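Local coordinates for protein iron transport multicopper oxidase FET3 (PDB 1ZPU) that oxidises ferrous iron to ferric iron with four copper ions and molecular oxygen, so that a ferric permease can carry the iron into the yeast cell, at residues M59-L64 with Y102-H107; E134-L139 with L189-N194; F394-H399 with I449-D454; V458-C463 with G474-E479. All coordinates share one frame; numbering follows the deposited sequence.

Contacts 1, 3 and 4 meet at the copper cluster in the middle of the chain. Contact 1 comes from the first plastocyanin-like domain and contacts 3 and 4 from the third. Contacts 1 and 3 share the type 2 copper, and all three share one type 3 copper. Contacts 3 and 4 reach the same sheet, in which strands 392-396 and 457-463 are neighbours. Contact 2 belongs to the second domain and binds no metal. All four are mainly buried, but contacts 2 and 3 also touch glycans. Contacts 1, 2 and 4 are paired strands. Contact 3 joins two facing sheets mainly by side chains, without hydrogen bonds between its segments.

Contact 1 of 4, residues M59-L64 with Y102-H107; sequences MHFHGL and YWYHSH. With CU1 (copper (I) ion), chain B; CU1 (copper (I) ion), chain C; CU1 (copper (I) ion), chain D.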
# COMPACT_ATOMS: atom_id res chain seq x y z
N MET A 59 0.68 -11.00 -7.15
CA MET A 59 -0.44 -10.08 -7.02
C MET A 59 -0.90 -10.07 -5.59
O MET A 59 -1.14 -11.12 -5.01
CB MET A 59 -1.61 -10.49 -7.92
CG MET A 59 -2.75 -9.48 -7.99
SD MET A 59 -3.62 -9.55 -9.57
CE MET A 59 -4.23 -11.22 -9.51
N HIS A 60 -1.01 -8.86 -5.04
CA HIS A 60 -1.43 -8.67 -3.67
C HIS A 60 -2.74 -7.89 -3.68
O HIS A 60 -2.89 -6.95 -4.44
CB HIS A 60 -0.37 -7.88 -2.92
CG HIS A 60 -0.85 -7.31 -1.61
ND1 HIS A 60 -1.46 -8.08 -0.65
CD2 HIS A 60 -0.77 -6.07 -1.10
CE1 HIS A 60 -1.76 -7.33 0.39
NE2 HIS A 60 -1.35 -6.10 0.14
N PHE A 61 -3.67 -8.29 -2.82
CA PHE A 61 -4.95 -7.61 -2.72
C PHE A 61 -4.99 -6.75 -1.46
O PHE A 61 -5.22 -7.24 -0.36
CB PHE A 61 -6.08 -8.62 -2.81
CG PHE A 61 -5.93 -9.53 -3.99
CD1 PHE A 61 -5.16 -10.70 -3.89
CD2 PHE A 61 -6.49 -9.19 -5.21
CE1 PHE A 61 -4.97 -11.52 -4.99
CE2 PHE A 61 -6.31 -10.01 -6.32
CZ PHE A 61 -5.55 -11.17 -6.21
N HIS A 62 -4.75 -5.46 -1.66
CA HIS A 62 -4.43 -4.53 -0.60
C HIS A 62 -5.60 -4.30 0.32
O HIS A 62 -6.64 -3.78 -0.09
CB HIS A 62 -4.01 -3.19 -1.19
CG HIS A 62 -3.51 -2.22 -0.18
ND1 HIS A 62 -2.21 -1.76 -0.16
CD2 HIS A 62 -4.14 -1.63 0.87
CE1 HIS A 62 -2.06 -0.93 0.85
NE2 HIS A 62 -3.21 -0.83 1.50
N GLY A 63 -5.43 -4.67 1.58
CA GLY A 63 -6.41 -4.34 2.61
C GLY A 63 -7.21 -5.54 3.05
O GLY A 63 -7.75 -5.56 4.15
N LEU A 64 -7.28 -6.54 2.18
CA LEU A 64 -8.01 -7.76 2.46
C LEU A 64 -7.29 -8.55 3.56
O LEU A 64 -6.07 -8.67 3.56
CB LEU A 64 -8.13 -8.57 1.18
CG LEU A 64 -9.34 -8.30 0.26
CD1 LEU A 64 -9.67 -6.83 0.02
CD2 LEU A 64 -9.18 -9.02 -1.05
N TYR A 102 -11.02 -1.22 -1.96
CA TYR A 102 -9.67 -1.79 -1.93
C TYR A 102 -9.06 -1.73 -3.32
O TYR A 102 -9.68 -1.26 -4.26
CB TYR A 102 -9.69 -3.22 -1.38
CG TYR A 102 -10.34 -3.31 -0.03
CD1 TYR A 102 -11.73 -3.32 0.09
CD2 TYR A 102 -9.58 -3.33 1.12
CE1 TYR A 102 -12.33 -3.36 1.31
CE2 TYR A 102 -10.18 -3.37 2.36
CZ TYR A 102 -11.55 -3.38 2.45
OH TYR A 102 -12.17 -3.42 3.67
N TRP A 103 -7.83 -2.21 -3.43
CA TRP A 103 -7.19 -2.37 -4.73
C TRP A 103 -6.22 -3.54 -4.73
O TRP A 103 -5.85 -4.09 -3.69
CB TRP A 103 -6.49 -1.08 -5.18
CG TRP A 103 -5.37 -0.58 -4.30
CD1 TRP A 103 -5.46 -0.23 -2.99
CD2 TRP A 103 -4.02 -0.30 -4.69
NE1 TRP A 103 -4.25 0.21 -2.53
CE2 TRP A 103 -3.34 0.18 -3.55
CE3 TRP A 103 -3.31 -0.41 -5.89
CZ2 TRP A 103 -2.00 0.54 -3.57
CZ3 TRP A 103 -1.97 -0.05 -5.91
CH2 TRP A 103 -1.33 0.42 -4.76
N TYR A 104 -5.82 -3.93 -5.93
CA TYR A 104 -4.85 -4.98 -6.08
C TYR A 104 -3.67 -4.46 -6.89
O TYR A 104 -3.84 -3.65 -7.81
CB TYR A 104 -5.50 -6.17 -6.76
CG TYR A 104 -5.85 -5.98 -8.21
CD1 TYR A 104 -4.93 -6.31 -9.21
CD2 TYR A 104 -7.10 -5.51 -8.60
CE1 TYR A 104 -5.26 -6.16 -10.54
CE2 TYR A 104 -7.44 -5.36 -9.94
CZ TYR A 104 -6.50 -5.68 -10.91
OH TYR A 104 -6.81 -5.55 -12.25
N HIS A 105 -2.48 -4.91 -6.55
CA HIS A 105 -1.28 -4.54 -7.29
C HIS A 105 -0.26 -5.66 -7.24
O HIS A 105 -0.30 -6.50 -6.34
CB HIS A 105 -0.66 -3.25 -6.72
CG HIS A 105 -0.31 -3.32 -5.26
ND1 HIS A 105 0.87 -3.86 -4.79
CD2 HIS A 105 -0.98 -2.89 -4.16
CE1 HIS A 105 0.91 -3.77 -3.47
NE2 HIS A 105 -0.20 -3.19 -3.07
N SER A 106 0.63 -5.68 -8.22
CA SER A 106 1.78 -6.58 -8.19
C SER A 106 2.60 -6.27 -6.96
O SER A 106 2.73 -5.11 -6.57
CB SER A 106 2.63 -6.38 -9.44
OG SER A 106 3.88 -7.02 -9.32
N HIS A 107 3.14 -7.30 -6.32
CA HIS A 107 4.03 -7.07 -5.18
C HIS A 107 5.48 -7.45 -5.49
O HIS A 107 6.28 -7.65 -4.57
CB HIS A 107 3.51 -7.81 -3.94
CG HIS A 107 3.68 -7.03 -2.67
ND1 HIS A 107 4.88 -6.94 -2.01
CD2 HIS A 107 2.79 -6.31 -1.95
CE1 HIS A 107 4.73 -6.19 -0.93
NE2 HIS A 107 3.47 -5.79 -0.88
CU CU1 B . -0.71 -2.23 -1.31
CU CU1 C . -1.61 -4.79 1.73
CU CU1 D . 2.89 -5.03 0.98
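The imidazole of H62 forms an offset stack with the five-membered ring of W103, their planes 22° apart. W103 NE1 lies over one face of H62, 3.5 Å from H62 CG, and the type 2 copper over the opposite face. H105 NE2 stands at the edge of H62, in its plane. H62 ND1 and H105 NE2 share a type 3 copper, at 1.9 and 2.1 Å, with H464. In offset edge-to-face contacts, H60 turns its edge to the face of H105 and H107 its edge to the face of H60. CG of H60 is anti to the backbone N (chi1 165°), which sets its ring alongside both. H60 NE2 binds the type 2 copper at 2.1 Å, and H107 NE2 the second type 3 copper. The second nitrogens of three rings are also held, which would probably limit ring rotation: H60 ND1 by D73 O, H62 NE2 by D437 OD2, and H105 ND1 by S106 O at 2.9 Å. On the other sheet face, F61 CD2 packs on Y104 CB at 3.5 Å. M59 SD makes an oblique Met-aromatic contact with Y104. In the turn after the strand, L64 CD1 sits over the face of Y102. H60 and H105 form an antiparallel hydrogen-bonded pair. Two His-X-His pairs, one on an edge strand and one running off its neighbour's end, form the first-domain half of the multicopper oxidase trinuclear cluster.

Contact 2 of 4, residues E134-L139 with L189-N194; sequences ELSLSL and LLRIVN. With NAG (2-acetamido-2-deoxy-beta-D-glucopyranose), chain G; NAG (2-acetamido-2-deoxy-beta-D-glucopyranose), chain E.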
# COMPACT_ATOMS: atom_id res chain seq x y z
N GLU A 134 -22.37 6.38 -8.21
CA GLU A 134 -21.06 6.08 -7.66
C GLU A 134 -19.99 5.85 -8.74
O GLU A 134 -20.27 5.36 -9.84
CB GLU A 134 -21.17 4.89 -6.73
CG GLU A 134 -21.82 3.68 -7.36
CD GLU A 134 -21.26 2.38 -6.80
OE1 GLU A 134 -20.01 2.20 -6.87
OE2 GLU A 134 -22.06 1.55 -6.30
N LEU A 135 -18.75 6.23 -8.42
CA LEU A 135 -17.59 6.04 -9.30
C LEU A 135 -16.30 6.07 -8.47
O LEU A 135 -16.32 6.33 -7.27
CB LEU A 135 -17.51 7.13 -10.37
CG LEU A 135 -17.08 8.53 -9.94
CD1 LEU A 135 -16.48 9.28 -11.11
CD2 LEU A 135 -18.24 9.27 -9.35
N SER A 136 -15.17 5.84 -9.13
CA SER A 136 -13.88 5.99 -8.48
C SER A 136 -12.96 6.85 -9.32
O SER A 136 -13.19 7.04 -10.51
CB SER A 136 -13.23 4.63 -8.23
OG SER A 136 -14.14 3.69 -7.71
N LEU A 137 -11.92 7.38 -8.68
CA LEU A 137 -10.84 8.00 -9.39
C LEU A 137 -9.56 7.39 -8.86
O LEU A 137 -9.36 7.35 -7.64
CB LEU A 137 -10.82 9.50 -9.14
CG LEU A 137 -12.03 10.35 -9.49
CD1 LEU A 137 -11.71 11.77 -9.10
CD2 LEU A 137 -12.37 10.28 -10.96
N SER A 138 -8.72 6.89 -9.77
CA SER A 138 -7.43 6.34 -9.40
C SER A 138 -6.35 7.37 -9.66
O SER A 138 -5.91 7.53 -10.80
CB SER A 138 -7.13 5.09 -10.23
OG SER A 138 -8.09 4.07 -10.02
N LEU A 139 -5.92 8.07 -8.62
CA LEU A 139 -4.81 9.01 -8.72
C LEU A 139 -3.49 8.24 -8.69
O LEU A 139 -3.34 7.23 -7.98
CB LEU A 139 -4.85 10.01 -7.57
CG LEU A 139 -6.18 10.56 -7.06
CD1 LEU A 139 -5.98 11.46 -5.82
CD2 LEU A 139 -6.86 11.33 -8.15
N LEU A 189 -21.22 9.04 -4.82
CA LEU A 189 -20.21 8.38 -4.00
C LEU A 189 -18.91 8.29 -4.82
O LEU A 189 -18.84 7.59 -5.84
CB LEU A 189 -20.68 7.00 -3.52
CG LEU A 189 -19.81 6.31 -2.46
CD1 LEU A 189 -20.06 6.88 -1.09
CD2 LEU A 189 -20.04 4.82 -2.45
N LEU A 190 -17.90 9.02 -4.38
CA LEU A 190 -16.67 9.13 -5.11
C LEU A 190 -15.57 8.41 -4.32
O LEU A 190 -15.21 8.84 -3.22
CB LEU A 190 -16.36 10.62 -5.29
CG LEU A 190 -15.40 11.10 -6.38
CD1 LEU A 190 -15.35 12.60 -6.37
CD2 LEU A 190 -14.02 10.55 -6.15
N ARG A 191 -15.06 7.33 -4.89
CA ARG A 191 -13.95 6.59 -4.29
C ARG A 191 -12.63 7.11 -4.81
O ARG A 191 -12.27 6.89 -5.96
CB ARG A 191 -14.03 5.09 -4.61
CG ARG A 191 -15.34 4.42 -4.29
CD ARG A 191 -15.41 3.12 -5.05
NE ARG A 191 -16.79 2.72 -5.28
CZ ARG A 191 -17.50 1.99 -4.42
NH1 ARG A 191 -16.93 1.57 -3.28
NH2 ARG A 191 -18.76 1.68 -4.70
N ILE A 192 -11.89 7.81 -3.96
CA ILE A 192 -10.61 8.36 -4.37
C ILE A 192 -9.51 7.44 -3.88
O ILE A 192 -9.36 7.27 -2.67
CB ILE A 192 -10.40 9.81 -3.87
CG1 ILE A 192 -11.64 10.64 -4.13
CG2 ILE A 192 -9.27 10.48 -4.60
CD1 ILE A 192 -11.83 11.79 -3.16
N VAL A 193 -8.76 6.84 -4.81
CA VAL A 193 -7.70 5.91 -4.45
C VAL A 193 -6.37 6.39 -4.98
O VAL A 193 -6.25 6.69 -6.18
CB VAL A 193 -7.96 4.50 -5.05
CG1 VAL A 193 -6.91 3.52 -4.57
CG2 VAL A 193 -9.36 3.99 -4.71
N ASN A 194 -5.37 6.48 -4.11
CA ASN A 194 -4.02 6.73 -4.63
C ASN A 194 -3.26 5.43 -4.95
O ASN A 194 -2.67 4.80 -4.06
CB ASN A 194 -3.23 7.66 -3.72
CG ASN A 194 -1.92 8.03 -4.33
OD1 ASN A 194 -1.49 7.39 -5.30
ND2 ASN A 194 -1.28 9.06 -3.79
C1 NAG G . -16.80 3.29 -12.51
C2 NAG G . -17.33 2.44 -11.37
C3 NAG G . -18.69 1.85 -11.73
C4 NAG G . -19.68 2.89 -12.25
C5 NAG G . -19.01 3.81 -13.26
C6 NAG G . -19.88 5.03 -13.55
C7 NAG G . -15.68 1.30 -9.97
C8 NAG G . -14.68 0.19 -9.91
N2 NAG G . -16.43 1.34 -11.07
O3 NAG G . -19.22 1.18 -10.62
O4 NAG G . -20.70 2.19 -12.93
O5 NAG G . -17.77 4.28 -12.79
O6 NAG G . -19.19 5.87 -14.44
O7 NAG G . -15.79 2.12 -9.06
C1 NAG E . -12.39 6.13 -13.41
C2 NAG E . -13.75 6.60 -13.94
C3 NAG E . -14.88 5.93 -13.17
C4 NAG E . -14.73 4.41 -13.07
C5 NAG E . -13.32 4.08 -12.60
C6 NAG E . -13.13 2.59 -12.76
C7 NAG E . -14.22 8.81 -14.88
C8 NAG E . -14.59 10.25 -14.62
N2 NAG E . -13.86 8.04 -13.85
O3 NAG E . -16.08 6.21 -13.84
O4 NAG E . -15.56 3.86 -12.06
O5 NAG E . -12.38 4.72 -13.42
O6 NAG E . -11.88 2.18 -12.25
O7 NAG E . -14.28 8.38 -16.03
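E134-L139 and L189-N194 are neighbouring parallel strands in the second plastocyanin-like domain, inside a six-stranded mixed sheet. Five backbone bonds join them. Two of these hold R191, whose N bonds to L135 O at 2.9 Å and whose O accepts from L137 N at 2.8 Å. One face of the pair carries E134, S136, S138, L189, R191 and V193. R191 NH2 forms a salt bridge to E134 OE1 at 2.6 Å. The carboxylate oxygen lies in the guanidinium plane, but the nitrogen meets it from 47° above the carboxylate plane. The R191 chain is extended from CG to NE and carries the guanidinium past S136 to E134. S136 OG donates to the acetamide oxygen O7 of a sugar at 2.6 Å. This is the second N-acetylglucosamine of the glycan on N173. L119 and I121 of the first domain pack on the same face, so the pair lies at a domain boundary. On the opposite face, L137 CG meets L190 CD2 at 3.9 Å, and L139 CD1 meets I192 CG2 at 3.6 Å. F203 of the second sheet touches L137, L139 and I192, as expected inside a beta-sandwich. This L137 and I192 face is mainly apolar, though L135 and L137 also border the sugars. The other mixes L189 and V193 with the E134-R191 pair. The two charges are likely to offset each other beside the glycan.

Contact 3 of 4, residues F394-H399 with I449-D454; sequences FHLHGH and IRFKAD. With CU1 (copper (I) ion), chain C; CU1 (copper (I) ion), chain D; NAG (2-acetamido-2-deoxy-beta-D-glucopyranose), chain F.
L396 and F451 face each other across the beta-sandwich of the third plastocyanin-like domain. Strand 392-396 belongs to one sheet and strand 446-452 to the other, so the contact is made mostly by side chains. L396 CD2 sits over one face of the F451 ring, 4.0 Å from its centroid and 20° off the normal. The F451 ring also reaches H399, in the loop after strand 392-396. The two side chains cross at about a right angle, and their ring planes are 41° apart, neither stacked nor edge-to-face. F451 CD1 lies over the centre of one face of H399, and F451 CE1 is 3.5 Å from H399 NE2. CG of F451 stands between its backbone N and carbonyl carbon (chi1 69°), a torsion that directs the ring toward L396 and H399. K452 O lies 3.4 Å from H399 CE1. H399 NE2 bonds to E479 OE1, which fixes the rotation of the imidazole. D454 OD2 lies at the edge of that ring, in its plane, 3.8 Å from H399 CE1. Two nearby carboxylates would probably favour a protonated imidazole. An alanine in place of H399 would probably open a gap beside the F451 ring and leave E479 without this partner. H395 and H397 point to the metals. H395 NE2 binds the type 2 copper and H397 NE2 a type 3 copper, and the type 2 copper also lies over the centre of the H397 ring. N2 of the sugar on N67 makes a weak hydrogen bond of 3.4 Å to D454 O.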
# COMPACT_ATOMS: atom_id res chain seq x y z
N PHE A 394 3.35 4.00 5.84
CA PHE A 394 3.53 2.61 6.18
C PHE A 394 2.22 1.87 6.15
O PHE A 394 1.18 2.42 6.52
CB PHE A 394 4.22 2.45 7.53
CG PHE A 394 5.64 2.88 7.52
CD1 PHE A 394 5.99 4.18 7.88
CD2 PHE A 394 6.64 2.01 7.11
CE1 PHE A 394 7.32 4.59 7.84
CE2 PHE A 394 7.98 2.42 7.08
CZ PHE A 394 8.31 3.71 7.45
N HIS A 395 2.28 0.63 5.67
CA HIS A 395 1.11 -0.17 5.50
C HIS A 395 1.31 -1.53 6.17
O HIS A 395 2.43 -2.07 6.18
CB HIS A 395 0.76 -0.28 4.02
CG HIS A 395 -0.14 -1.43 3.70
ND1 HIS A 395 -1.44 -1.52 4.15
CD2 HIS A 395 0.09 -2.57 3.00
CE1 HIS A 395 -1.97 -2.64 3.73
NE2 HIS A 395 -1.07 -3.30 3.03
N LEU A 396 0.22 -2.05 6.75
CA LEU A 396 0.24 -3.31 7.47
C LEU A 396 -0.70 -4.31 6.85
O LEU A 396 -1.90 -4.06 6.76
CB LEU A 396 -0.13 -3.09 8.94
CG LEU A 396 -0.26 -4.30 9.88
CD1 LEU A 396 1.09 -5.01 10.13
CD2 LEU A 396 -0.91 -3.87 11.19
N HIS A 397 -0.16 -5.45 6.42
CA HIS A 397 -0.97 -6.53 5.85
C HIS A 397 -1.79 -7.20 6.94
O HIS A 397 -1.39 -7.21 8.11
CB HIS A 397 -0.09 -7.56 5.17
CG HIS A 397 0.50 -7.12 3.88
ND1 HIS A 397 0.38 -7.85 2.72
CD2 HIS A 397 1.23 -6.02 3.55
CE1 HIS A 397 1.01 -7.23 1.74
NE2 HIS A 397 1.53 -6.11 2.22
N GLY A 398 -2.96 -7.75 6.57
CA GLY A 398 -3.76 -8.57 7.46
C GLY A 398 -4.61 -7.88 8.52
O GLY A 398 -5.41 -8.53 9.19
N HIS A 399 -4.45 -6.58 8.69
CA HIS A 399 -5.16 -5.83 9.72
C HIS A 399 -5.49 -4.39 9.32
O HIS A 399 -4.80 -3.79 8.49
CB HIS A 399 -4.34 -5.76 11.01
CG HIS A 399 -3.95 -7.08 11.58
ND1 HIS A 399 -4.79 -7.82 12.38
CD2 HIS A 399 -2.80 -7.78 11.49
CE1 HIS A 399 -4.18 -8.93 12.75
NE2 HIS A 399 -2.96 -8.93 12.23
N ILE A 449 0.72 2.71 16.61
CA ILE A 449 -0.47 1.98 16.20
C ILE A 449 -0.63 0.75 17.06
O ILE A 449 0.35 0.20 17.56
CB ILE A 449 -0.43 1.57 14.72
CG1 ILE A 449 0.82 0.74 14.42
CG2 ILE A 449 -0.48 2.80 13.84
CD1 ILE A 449 0.81 0.08 13.05
N ARG A 450 -1.88 0.33 17.24
CA ARG A 450 -2.21 -0.87 18.00
C ARG A 450 -3.23 -1.73 17.28
O ARG A 450 -4.14 -1.21 16.63
CB ARG A 450 -2.73 -0.51 19.39
CG ARG A 450 -1.66 -0.11 20.36
CD ARG A 450 -2.22 -0.01 21.74
NE ARG A 450 -1.49 0.99 22.50
CZ ARG A 450 -1.87 1.48 23.67
NH1 ARG A 450 -3.00 1.06 24.24
NH2 ARG A 450 -1.13 2.39 24.26
N PHE A 451 -3.07 -3.04 17.42
CA PHE A 451 -4.01 -4.02 16.86
C PHE A 451 -3.94 -5.33 17.64
O PHE A 451 -2.95 -5.60 18.30
CB PHE A 451 -3.74 -4.26 15.36
CG PHE A 451 -2.44 -4.98 15.07
CD1 PHE A 451 -2.43 -6.34 14.81
CD2 PHE A 451 -1.24 -4.29 15.04
CE1 PHE A 451 -1.25 -7.00 14.54
CE2 PHE A 451 -0.05 -4.94 14.76
CZ PHE A 451 -0.05 -6.30 14.51
N LYS A 452 -5.00 -6.12 17.55
CA LYS A 452 -5.07 -7.43 18.19
C LYS A 452 -4.58 -8.51 17.23
O LYS A 452 -4.97 -8.55 16.08
CB LYS A 452 -6.51 -7.73 18.60
CG LYS A 452 -6.65 -8.84 19.63
CD LYS A 452 -8.10 -9.24 19.77
CE LYS A 452 -8.28 -10.22 20.90
NZ LYS A 452 -9.71 -10.55 21.06
N ALA A 453 -3.71 -9.40 17.71
CA ALA A 453 -3.28 -10.52 16.89
C ALA A 453 -4.36 -11.61 16.88
O ALA A 453 -4.27 -12.61 17.59
CB ALA A 453 -1.95 -11.07 17.37
N ASP A 454 -5.39 -11.38 16.08
CA ASP A 454 -6.52 -12.29 16.00
C ASP A 454 -6.65 -12.85 14.59
O ASP A 454 -7.70 -13.35 14.20
CB ASP A 454 -7.81 -11.59 16.44
CG ASP A 454 -8.14 -10.34 15.61
OD1 ASP A 454 -9.26 -9.82 15.77
OD2 ASP A 454 -7.29 -9.85 14.82
CU CU1 C . -1.61 -4.79 1.73
CU CU1 D . 2.89 -5.03 0.98
C1 NAG F . -10.30 -13.84 11.68
C2 NAG F . -10.68 -12.47 12.23
C3 NAG F . -11.14 -12.53 13.68
C4 NAG F . -12.21 -13.61 13.87
C5 NAG F . -11.75 -14.93 13.21
C6 NAG F . -12.81 -16.01 13.29
C7 NAG F . -9.72 -10.46 11.23
C8 NAG F . -8.47 -9.65 11.02
N2 NAG F . -9.60 -11.51 12.07
O3 NAG F . -11.66 -11.27 14.03
O4 NAG F . -12.55 -13.78 15.25
O5 NAG F . -11.42 -14.70 11.84
O6 NAG F . -13.96 -15.59 12.58
O7 NAG F . -10.76 -10.15 10.64

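Contact 4 of 4, residues V458-C463 with G474-E479; sequences VWFFHC and GLVLVE. With CU1 (copper (I) ion), chain D; CU1 (copper (I) ion), chain H.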
# COMPACT_ATOMS: atom_id res chain seq x y z
N VAL A 458 1.09 -14.47 8.06
CA VAL A 458 2.42 -13.90 7.92
C VAL A 458 2.19 -12.58 7.24
O VAL A 458 1.72 -12.55 6.11
CB VAL A 458 3.34 -14.81 7.07
CG1 VAL A 458 4.68 -14.15 6.85
CG2 VAL A 458 3.54 -16.16 7.73
N TRP A 459 2.50 -11.49 7.94
CA TRP A 459 2.10 -10.16 7.49
C TRP A 459 3.27 -9.17 7.34
O TRP A 459 4.04 -8.98 8.27
CB TRP A 459 1.05 -9.56 8.43
CG TRP A 459 -0.11 -10.45 8.76
CD1 TRP A 459 -0.48 -10.87 10.00
CD2 TRP A 459 -1.07 -11.01 7.85
NE1 TRP A 459 -1.59 -11.66 9.92
CE2 TRP A 459 -1.98 -11.76 8.62
CE3 TRP A 459 -1.24 -10.96 6.46
CZ2 TRP A 459 -3.05 -12.45 8.04
CZ3 TRP A 459 -2.31 -11.64 5.90
CH2 TRP A 459 -3.20 -12.37 6.69
N PHE A 460 3.35 -8.54 6.17
CA PHE A 460 4.39 -7.58 5.85
C PHE A 460 4.04 -6.22 6.45
O PHE A 460 2.91 -5.75 6.31
CB PHE A 460 4.55 -7.48 4.32
CG PHE A 460 5.96 -7.22 3.84
CD1 PHE A 460 7.04 -7.18 4.73
CD2 PHE A 460 6.22 -7.06 2.48
CE1 PHE A 460 8.35 -6.95 4.26
CE2 PHE A 460 7.53 -6.84 2.00
CZ PHE A 460 8.59 -6.78 2.89
N PHE A 461 4.99 -5.62 7.14
CA PHE A 461 4.85 -4.23 7.57
C PHE A 461 5.95 -3.38 6.94
O PHE A 461 7.13 -3.56 7.26
CB PHE A 461 4.89 -4.10 9.09
CG PHE A 461 4.77 -2.68 9.57
CD1 PHE A 461 3.54 -2.05 9.59
CD2 PHE A 461 5.91 -1.98 9.98
CE1 PHE A 461 3.43 -0.74 10.02
CE2 PHE A 461 5.81 -0.66 10.40
CZ PHE A 461 4.56 -0.04 10.42
N HIS A 462 5.56 -2.48 6.04
CA HIS A 462 6.54 -1.75 5.25
C HIS A 462 6.05 -0.40 4.78
O HIS A 462 4.85 -0.12 4.81
CB HIS A 462 6.92 -2.55 4.02
CG HIS A 462 5.79 -2.74 3.06
ND1 HIS A 462 5.55 -1.87 2.02
CD2 HIS A 462 4.83 -3.69 2.98
CE1 HIS A 462 4.48 -2.27 1.35
NE2 HIS A 462 4.03 -3.38 1.92
N CYS A 463 6.98 0.40 4.29
CA CYS A 463 6.67 1.61 3.57
C CYS A 463 6.15 1.26 2.17
O CYS A 463 6.72 0.43 1.46
CB CYS A 463 7.90 2.49 3.48
SG CYS A 463 7.57 4.06 2.69
N GLY A 474 11.14 -2.78 5.37
CA GLY A 474 10.07 -3.70 5.73
C GLY A 474 10.44 -4.70 6.79
O GLY A 474 11.62 -5.00 6.99
N LEU A 475 9.43 -5.20 7.49
CA LEU A 475 9.61 -6.23 8.51
C LEU A 475 8.46 -7.22 8.47
O LEU A 475 7.39 -6.91 7.94
CB LEU A 475 9.76 -5.63 9.90
CG LEU A 475 8.69 -4.74 10.50
CD1 LEU A 475 7.54 -5.57 10.99
CD2 LEU A 475 9.31 -4.01 11.65
N VAL A 476 8.67 -8.41 9.03
CA VAL A 476 7.72 -9.50 8.89
C VAL A 476 7.10 -9.90 10.24
O VAL A 476 7.81 -10.16 11.21
CB VAL A 476 8.37 -10.73 8.23
CG1 VAL A 476 7.37 -11.87 8.10
CG2 VAL A 476 8.95 -10.36 6.88
N LEU A 477 5.77 -9.93 10.27
CA LEU A 477 5.03 -10.35 11.45
C LEU A 477 4.45 -11.75 11.27
O LEU A 477 3.69 -11.99 10.34
CB LEU A 477 3.90 -9.37 11.74
CG LEU A 477 4.30 -7.93 12.08
CD1 LEU A 477 3.07 -7.13 12.40
CD2 LEU A 477 5.28 -7.85 13.25
N VAL A 478 4.81 -12.68 12.15
CA VAL A 478 4.24 -14.01 12.12
C VAL A 478 3.26 -14.12 13.29
O VAL A 478 3.66 -14.18 14.46
CB VAL A 478 5.34 -15.10 12.21
CG1 VAL A 478 4.73 -16.49 12.22
CG2 VAL A 478 6.29 -14.97 11.05
N GLU A 479 1.97 -14.13 12.96
CA GLU A 479 0.90 -14.20 13.94
C GLU A 479 0.57 -15.65 14.31
O GLU A 479 0.31 -16.46 13.42
CB GLU A 479 -0.33 -13.54 13.34
CG GLU A 479 -1.19 -12.79 14.31
CD GLU A 479 -1.88 -11.62 13.64
OE1 GLU A 479 -1.18 -10.82 13.00
OE2 GLU A 479 -3.13 -11.52 13.75
CU CU1 D . 2.89 -5.03 0.98
CU CU1 H . 9.23 5.49 2.76
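Strands 457-463 and 474-479 are antiparallel neighbours in the cupredoxin fold of the third domain, and the first ends in the His-Cys part of the multicopper oxidase His-Cys-His motif. W459 pairs with L477 and F461 with L475, each through two backbone bonds; F461 N to L475 O is 2.8 Å. On the face of V458 and F460, V458 CG1 packs on V476 CG1 at 3.7 Å, and helix 348-352 covers both valines. The F460 ring leans toward the neighbouring strand. L475 O lies at its edge, near its plane, 3.2 Å from F460 CD1. G474 lies beside this ring, and a CB there would probably come too close to F460 CE1. Y341 meets the F460 ring edge-to-face. An alanine at F460 would probably open a gap beside G474 and leave the Y341 ring without its aromatic mate. On the other face, CG of F461 is anti to the backbone N (chi1 179°), which lays F461 beside L475, F461 CB 3.6 Å from L475 CD1. L396 touches F461 and L477 there. E479 brings its carboxylate to the edge of the W459 indole, whose NE1 bonds to N455 O. E479 OE2 accepts from N455 N. C463 SG binds the type 1 copper at 2.2 Å, with H392 and H468. H462 NE2 binds a type 3 copper, so adjacent residues join the two copper sites, the recognised electron path of this family. H462 ND1 donates to C463 O at 2.6 Å, with that oxygen in the imidazole plane while the nitrogen stands well above the carbonyl plane.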